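Local atomic coordinates of ethanolamine utilization protein EutL (Clostridium perfringens E str. JGS1987, PDB entry 4TME), a protein that forms part of the shell of the ethanolamine-utilizing bacterial microcompartment, binds ethanolamine, and probably gates a transport pore in response to that substrate. Residues Val46-Leu51 against Val63-Met68; Ile121-Gln126 against Glu205-Val210. All blocks are in the same frame, centred on the assembly; numbering follows the deposited sequence. Where two conformers were deposited one is given.

Contact 1. Residues Val46-Leu51 against Val63-Met68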
loop_
_atom_site.group_PDB
_atom_site.type_symbol
_atom_site.label_atom_id
_atom_site.label_comp_id
_atom_site.label_asym_id
_atom_site.label_seq_id
_atom_site.Cartn_x
_atom_site.Cartn_y
_atom_site.Cartn_z
ATOM N N VAL C 46 12.810 7.525 -11.740
ATOM C CA VAL C 46 13.425 8.645 -12.493
ATOM C C VAL C 46 13.552 9.850 -11.573
ATOM O O VAL C 46 14.589 10.527 -11.564
ATOM C CB VAL C 46 12.629 9.009 -13.762
ATOM C CG1 VAL C 46 13.084 10.384 -14.348
ATOM C CG2 VAL C 46 12.814 7.904 -14.804
ATOM N N THR C 47 12.521 10.112 -10.781
ATOM C CA THR C 47 12.577 11.260 -9.884
ATOM C C THR C 47 13.640 11.089 -8.808
ATOM O O THR C 47 14.361 12.026 -8.498
ATOM C CB THR C 47 11.201 11.520 -9.260
ATOM O OG1 THR C 47 10.299 11.823 -10.327
ATOM C CG2 THR C 47 11.227 12.711 -8.292
ATOM N N TYR C 48 13.782 9.887 -8.259
ATOM C CA TYR C 48 14.824 9.652 -7.255
ATOM C C TYR C 48 16.224 9.876 -7.849
ATOM O O TYR C 48 17.131 10.419 -7.183
ATOM C CB TYR C 48 14.714 8.223 -6.702
ATOM C CG TYR C 48 13.430 7.972 -5.928
ATOM C CD1 TYR C 48 12.875 8.958 -5.113
ATOM C CD2 TYR C 48 12.749 6.777 -6.065
ATOM C CE1 TYR C 48 11.675 8.726 -4.419
ATOM C CE2 TYR C 48 11.563 6.528 -5.378
ATOM C CZ TYR C 48 11.043 7.512 -4.541
ATOM O OH TYR C 48 9.873 7.294 -3.837
ATOM N N THR C 49 16.407 9.456 -9.102
ATOM C CA THR C 49 17.678 9.648 -9.783
ATOM C C THR C 49 17.915 11.148 -10.013
ATOM O O THR C 49 19.055 11.643 -9.889
ATOM C CB THR C 49 17.718 8.882 -11.137
ATOM O OG1 THR C 49 17.393 7.507 -10.908
ATOM C CG2 THR C 49 19.097 8.940 -11.783
ATOM N N ALA C 50 16.844 11.857 -10.375
ATOM C CA ALA C 50 16.920 13.304 -10.599
ATOM C C ALA C 50 17.244 14.083 -9.326
ATOM O O ALA C 50 18.009 15.066 -9.370
ATOM C CB ALA C 50 15.628 13.794 -11.200
ATOM N N LEU C 51 16.649 13.681 -8.206
ATOM C CA LEU C 51 16.929 14.308 -6.916
ATOM C C LEU C 51 18.387 14.099 -6.515
ATOM O O LEU C 51 19.032 14.991 -5.957
ATOM C CB LEU C 51 16.000 13.734 -5.833
ATOM C CG LEU C 51 14.528 14.152 -5.982
ATOM C CD1 LEU C 51 13.630 13.245 -5.133
ATOM C CD2 LEU C 51 14.358 15.622 -5.610
ATOM N N VAL C 63 15.658 15.140 1.738
ATOM C CA VAL C 63 15.237 14.885 3.116
ATOM C C VAL C 63 13.957 14.079 3.175
ATOM O O VAL C 63 13.564 13.606 4.254
ATOM C CB VAL C 63 15.058 16.198 3.911
ATOM C CG1 VAL C 63 16.401 16.916 3.999
ATOM C CG2 VAL C 63 13.975 17.089 3.312
ATOM N N TYR C 64 13.319 13.901 2.025
ATOM C CA TYR C 64 12.080 13.130 1.952
ATOM C C TYR C 64 11.907 12.593 0.546
ATOM O O TYR C 64 12.099 13.312 -0.440
ATOM C CB TYR C 64 10.887 14.012 2.360
ATOM C CG TYR C 64 9.662 13.220 2.803
ATOM C CD1 TYR C 64 8.763 12.737 1.876
ATOM C CD2 TYR C 64 9.431 12.967 4.144
ATOM C CE1 TYR C 64 7.626 11.997 2.282
ATOM C CE2 TYR C 64 8.319 12.253 4.553
ATOM C CZ TYR C 64 7.420 11.771 3.607
ATOM O OH TYR C 64 6.321 11.027 4.038
ATOM N N ALA C 65 11.556 11.309 0.426
ATOM C CA ALA C 65 11.431 10.684 -0.879
ATOM C C ALA C 65 10.588 9.431 -0.766
ATOM O O ALA C 65 11.070 8.409 -0.250
ATOM C CB ALA C 65 12.825 10.331 -1.445
ATOM N N ARG C 66 9.337 9.508 -1.197
ATOM C CA ARG C 66 8.413 8.375 -1.054
ATOM C C ARG C 66 7.550 8.178 -2.287
ATOM O O ARG C 66 7.155 9.151 -2.943
ATOM C CB ARG C 66 7.484 8.564 0.151
ATOM C CG ARG C 66 8.125 8.575 1.543
ATOM C CD ARG C 66 8.635 7.204 1.962
ATOM N NE ARG C 66 7.615 6.144 1.822
ATOM C CZ ARG C 66 6.579 5.947 2.641
ATOM N NH1 ARG C 66 6.388 6.719 3.700
ATOM N NH2 ARG C 66 5.720 4.950 2.409
ATOM N N SER C 67 7.242 6.907 -2.560
ATOM C CA SER C 67 6.382 6.495 -3.657
ATOM C C SER C 67 4.928 6.296 -3.218
ATOM O O SER C 67 4.671 5.978 -2.053
ATOM C CB SER C 67 6.916 5.180 -4.257
ATOM O OG SER C 67 8.254 5.377 -4.716
ATOM N N MET C 68 4.008 6.435 -4.164
ATOM C CA MET C 68 2.574 6.315 -3.891
ATOM C C MET C 68 2.049 4.892 -4.112
ATOM O O MET C 68 2.444 4.200 -5.075
ATOM C CB MET C 68 1.760 7.262 -4.774
ATOM C CG MET C 68 2.170 8.716 -4.665
ATOM S SD MET C 68 1.811 9.413 -3.043
ATOM C CE MET C 68 3.404 9.917 -2.505
#
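A single tyrosine spans most of the gap between helix and strand: Tyr48 reaches from helix 44-57 to the C-terminal end of strand 61-67 and donates a hydrogen bond from its OH to Ser67 OG, 2.7 Å away. The two segments run nearly antiparallel, at 165°, with axes 9.8 Å apart at their closest, so a long side chain is needed to bring a hydroxyl to the strand. CG of Tyr48 stands anti to its carbonyl carbon (chi1 -65°), which carries the ring across to the strand. Ser67 OG lies at the ring edge, near the ring plane. Nearer the helix, ring atom CE1 packs obliquely on the methyl of Ala65, at 3.6 Å from CB. The phenol oxygen also sits close to the Arg66-Ser67 peptide, 3.0 Å from Ser67 N, but the angle there is too poor for a hydrogen bond. Arg66 sets out from the backbone away from the helix, and its NH2 forms a salt bridge with Glu181. Val83 and Tyr134 also touch the Tyr48 side chain.

Ser67 OG is bonded to Asp44 as well, and Asp44 lines both ethanolamine pockets, while the Tyr48 side chain lies about 4 Å from a bound ethanolamine. Tyr48, Ser67 and Asp44 therefore make a short polar chain, consistent with a second shell that positions the Asp44 carboxylate for the ligand.

Contact 2. Residues Ile121-Gln126 against Glu205-Val210; sequences ICYYAQ and EAVQSV
Apolar contact between Tyr123 and Val207 makes up much of this interface, where strand 122-128 is covered by helix 193-212. Branch CG1 of Val207 does the touching, set anti to the backbone N. It leans obliquely on the ring, 3.7 Å from Tyr123 CD1 and 4.0 Å from Tyr123 CB. The tyrosine has its CG between backbone N and carbonyl carbon (chi1 60°), and its ring is carried along the helix surface from Val207 to the next residue, Gln208. Ile121, two residues back on the same side of the chain, adds a looser contact, its CG2 lying 4.4 Å from Val207 CG1. Ala152 of the adjacent strand 146-152 touches both Tyr123 and Val207, and Leu79 of a neighbouring subunit packs on Ile121.

The polar contact is at the far end of the ring. Gln208 NE2 approaches the ring edge near its plane and gives Tyr123 OH a weak hydrogen bond, 2.7 Å long but bent to 126° at the hydrogen. The amide plane is turned 63° from the ring, while Gln208 CG rests 3.9 Å from Tyr123 CE1. The same NE2 is also hydrogen-bonded to Asn3 OD1, its stronger partner.

Together these contacts fasten a helix to the face of a BMC-type antiparallel sheet. The bent, weak bond gives the phenol oxygen of the buried tyrosine a polar partner, but with NE2 held more strongly by Asn3, the ring's position probably rests more on its apolar contacts.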
loop_
_atom_site.group_PDB
_atom_site.type_symbol
_atom_site.label_atom_id
_atom_site.label_comp_id
_atom_site.label_asym_id
_atom_site.label_seq_id
_atom_site.Cartn_x
_atom_site.Cartn_y
_atom_site.Cartn_z
ATOM N N ILE C 121 4.643 -4.056 -19.829
ATOM C CA ILE C 121 5.766 -4.421 -18.964
ATOM C C ILE C 121 6.855 -3.420 -19.261
ATOM O O ILE C 121 7.134 -3.152 -20.422
ATOM C CB ILE C 121 6.292 -5.861 -19.236
ATOM C CG1 ILE C 121 5.188 -6.886 -18.983
ATOM C CG2 ILE C 121 7.493 -6.172 -18.353
ATOM C CD1 ILE C 121 5.535 -8.293 -19.436
ATOM N N CYS C 122 7.472 -2.867 -18.222
ATOM C CA CYS C 122 8.538 -1.899 -18.400
ATOM C C CYS C 122 9.566 -2.023 -17.285
ATOM O O CYS C 122 9.274 -2.577 -16.208
ATOM C CB CYS C 122 7.978 -0.478 -18.425
ATOM S SG CYS C 122 7.213 0.003 -16.856
ATOM N N TYR C 123 10.755 -1.481 -17.527
ATOM C CA TYR C 123 11.837 -1.603 -16.568
ATOM C C TYR C 123 12.766 -0.408 -16.653
ATOM O O TYR C 123 12.759 0.349 -17.629
ATOM C CB TYR C 123 12.644 -2.882 -16.825
ATOM C CG TYR C 123 13.262 -2.918 -18.204
ATOM C CD1 TYR C 123 12.571 -3.447 -19.289
ATOM C CD2 TYR C 123 14.537 -2.427 -18.428
ATOM C CE1 TYR C 123 13.136 -3.471 -20.558
ATOM C CE2 TYR C 123 15.100 -2.445 -19.680
ATOM C CZ TYR C 123 14.401 -2.971 -20.742
ATOM O OH TYR C 123 14.984 -2.988 -21.989
ATOM N N TYR C 124 13.554 -0.259 -15.602
ATOM C CA TYR C 124 14.571 0.791 -15.481
ATOM C C TYR C 124 15.902 0.100 -15.311
ATOM O O TYR C 124 16.031 -0.778 -14.464
ATOM C CB TYR C 124 14.260 1.653 -14.273
ATOM C CG TYR C 124 14.980 2.999 -14.118
ATOM C CD1 TYR C 124 14.925 3.962 -15.112
ATOM C CD2 TYR C 124 15.595 3.332 -12.905
ATOM C CE1 TYR C 124 15.526 5.188 -14.932
ATOM C CE2 TYR C 124 16.201 4.569 -12.718
ATOM C CZ TYR C 124 16.147 5.488 -13.727
ATOM O OH TYR C 124 16.734 6.749 -13.532
ATOM N N ALA C 125 16.879 0.486 -16.113
ATOM C CA ALA C 125 18.214 -0.088 -16.023
ATOM C C ALA C 125 19.194 1.047 -16.262
ATOM O O ALA C 125 19.725 1.215 -17.366
ATOM C CB ALA C 125 18.397 -1.199 -17.030
ATOM N N GLN C 126 19.370 1.855 -15.224
ATOM C CA GLN C 126 20.051 3.137 -15.339
ATOM C C GLN C 126 21.419 3.027 -14.703
ATOM O O GLN C 126 21.551 2.641 -13.542
ATOM C CB GLN C 126 19.221 4.233 -14.666
ATOM C CG GLN C 126 19.857 5.633 -14.656
ATOM C CD GLN C 126 19.885 6.307 -16.018
ATOM O OE1 GLN C 126 19.238 5.864 -16.972
ATOM N NE2 GLN C 126 20.653 7.388 -16.116
ATOM N N GLU C 205 18.091 -7.368 -20.555
ATOM C CA GLU C 205 17.931 -8.549 -21.399
ATOM C C GLU C 205 17.070 -9.584 -20.686
ATOM O O GLU C 205 16.188 -10.213 -21.299
ATOM C CB GLU C 205 19.292 -9.152 -21.755
ATOM C CG GLU C 205 19.185 -10.327 -22.722
ATOM C CD GLU C 205 20.520 -10.985 -22.995
ATOM O OE1 GLU C 205 21.562 -10.389 -22.647
ATOM O OE2 GLU C 205 20.522 -12.102 -23.555
ATOM N N ALA C 206 17.290 -9.745 -19.382
ATOM C CA ALA C 206 16.534 -10.740 -18.621
ATOM C C ALA C 206 15.056 -10.341 -18.465
ATOM O O ALA C 206 14.165 -11.188 -18.566
ATOM C CB ALA C 206 17.168 -10.957 -17.258
ATOM N N VAL C 207 14.779 -9.061 -18.228
ATOM C CA VAL C 207 13.393 -8.616 -18.143
ATOM C C VAL C 207 12.696 -8.843 -19.486
ATOM O O VAL C 207 11.564 -9.342 -19.532
ATOM C CB VAL C 207 13.270 -7.126 -17.730
ATOM C CG1 VAL C 207 11.808 -6.709 -17.757
ATOM C CG2 VAL C 207 13.834 -6.899 -16.314
ATOM N N GLN C 208 13.384 -8.545 -20.583
ATOM C CA GLN C 208 12.768 -8.707 -21.898
ATOM C C GLN C 208 12.490 -10.187 -22.144
ATOM O O GLN C 208 11.487 -10.550 -22.764
ATOM C CB GLN C 208 13.654 -8.117 -23.008
ATOM C CG GLN C 208 13.656 -6.589 -22.918
ATOM C CD GLN C 208 14.209 -5.880 -24.132
ATOM O OE1 GLN C 208 14.601 -6.505 -25.125
ATOM N NE2 GLN C 208 14.216 -4.539 -24.068
ATOM N N SER C 209 13.378 -11.032 -21.638
ATOM C CA SER C 209 13.229 -12.471 -21.811
ATOM C C SER C 209 11.957 -12.963 -21.136
ATOM O O SER C 209 11.217 -13.763 -21.715
ATOM C CB SER C 209 14.432 -13.224 -21.253
ATOM O OG SER C 209 14.220 -14.623 -21.380
ATOM N N VAL C 210 11.696 -12.481 -19.922
ATOM C CA VAL C 210 10.501 -12.914 -19.185
ATOM C C VAL C 210 9.262 -12.385 -19.883
ATOM O O VAL C 210 8.263 -13.095 -20.059
ATOM C CB VAL C 210 10.511 -12.446 -17.705
ATOM C CG1 VAL C 210 9.231 -12.859 -16.995
ATOM C CG2 VAL C 210 11.690 -13.063 -16.974
#

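How the contacts relate
Both segments of contact 1 precede those of contact 2 in the chain, and the centres lie about 21 Å apart. Each joins a helix to a strand of a different antiparallel sheet: strand 61-67 is an outermost strand of the four-stranded sheet, whereas strand 122-128 lies inside the six-stranded one. Helix 44-57 and strand 122-128 nevertheless meet directly, through a probable hydrogen bond of 2.8 Å between Thr49 OG1 and Tyr124 OH and packing of Val46 CG2 on Tyr124 CE1. Tyr124 thus links the two halves of this tandem BMC protein physically, beside the ethanolamine pockets, whose residues come from both halves, whereas helix 193-212 packs on the opposite face of the strand, where Tyr123 points.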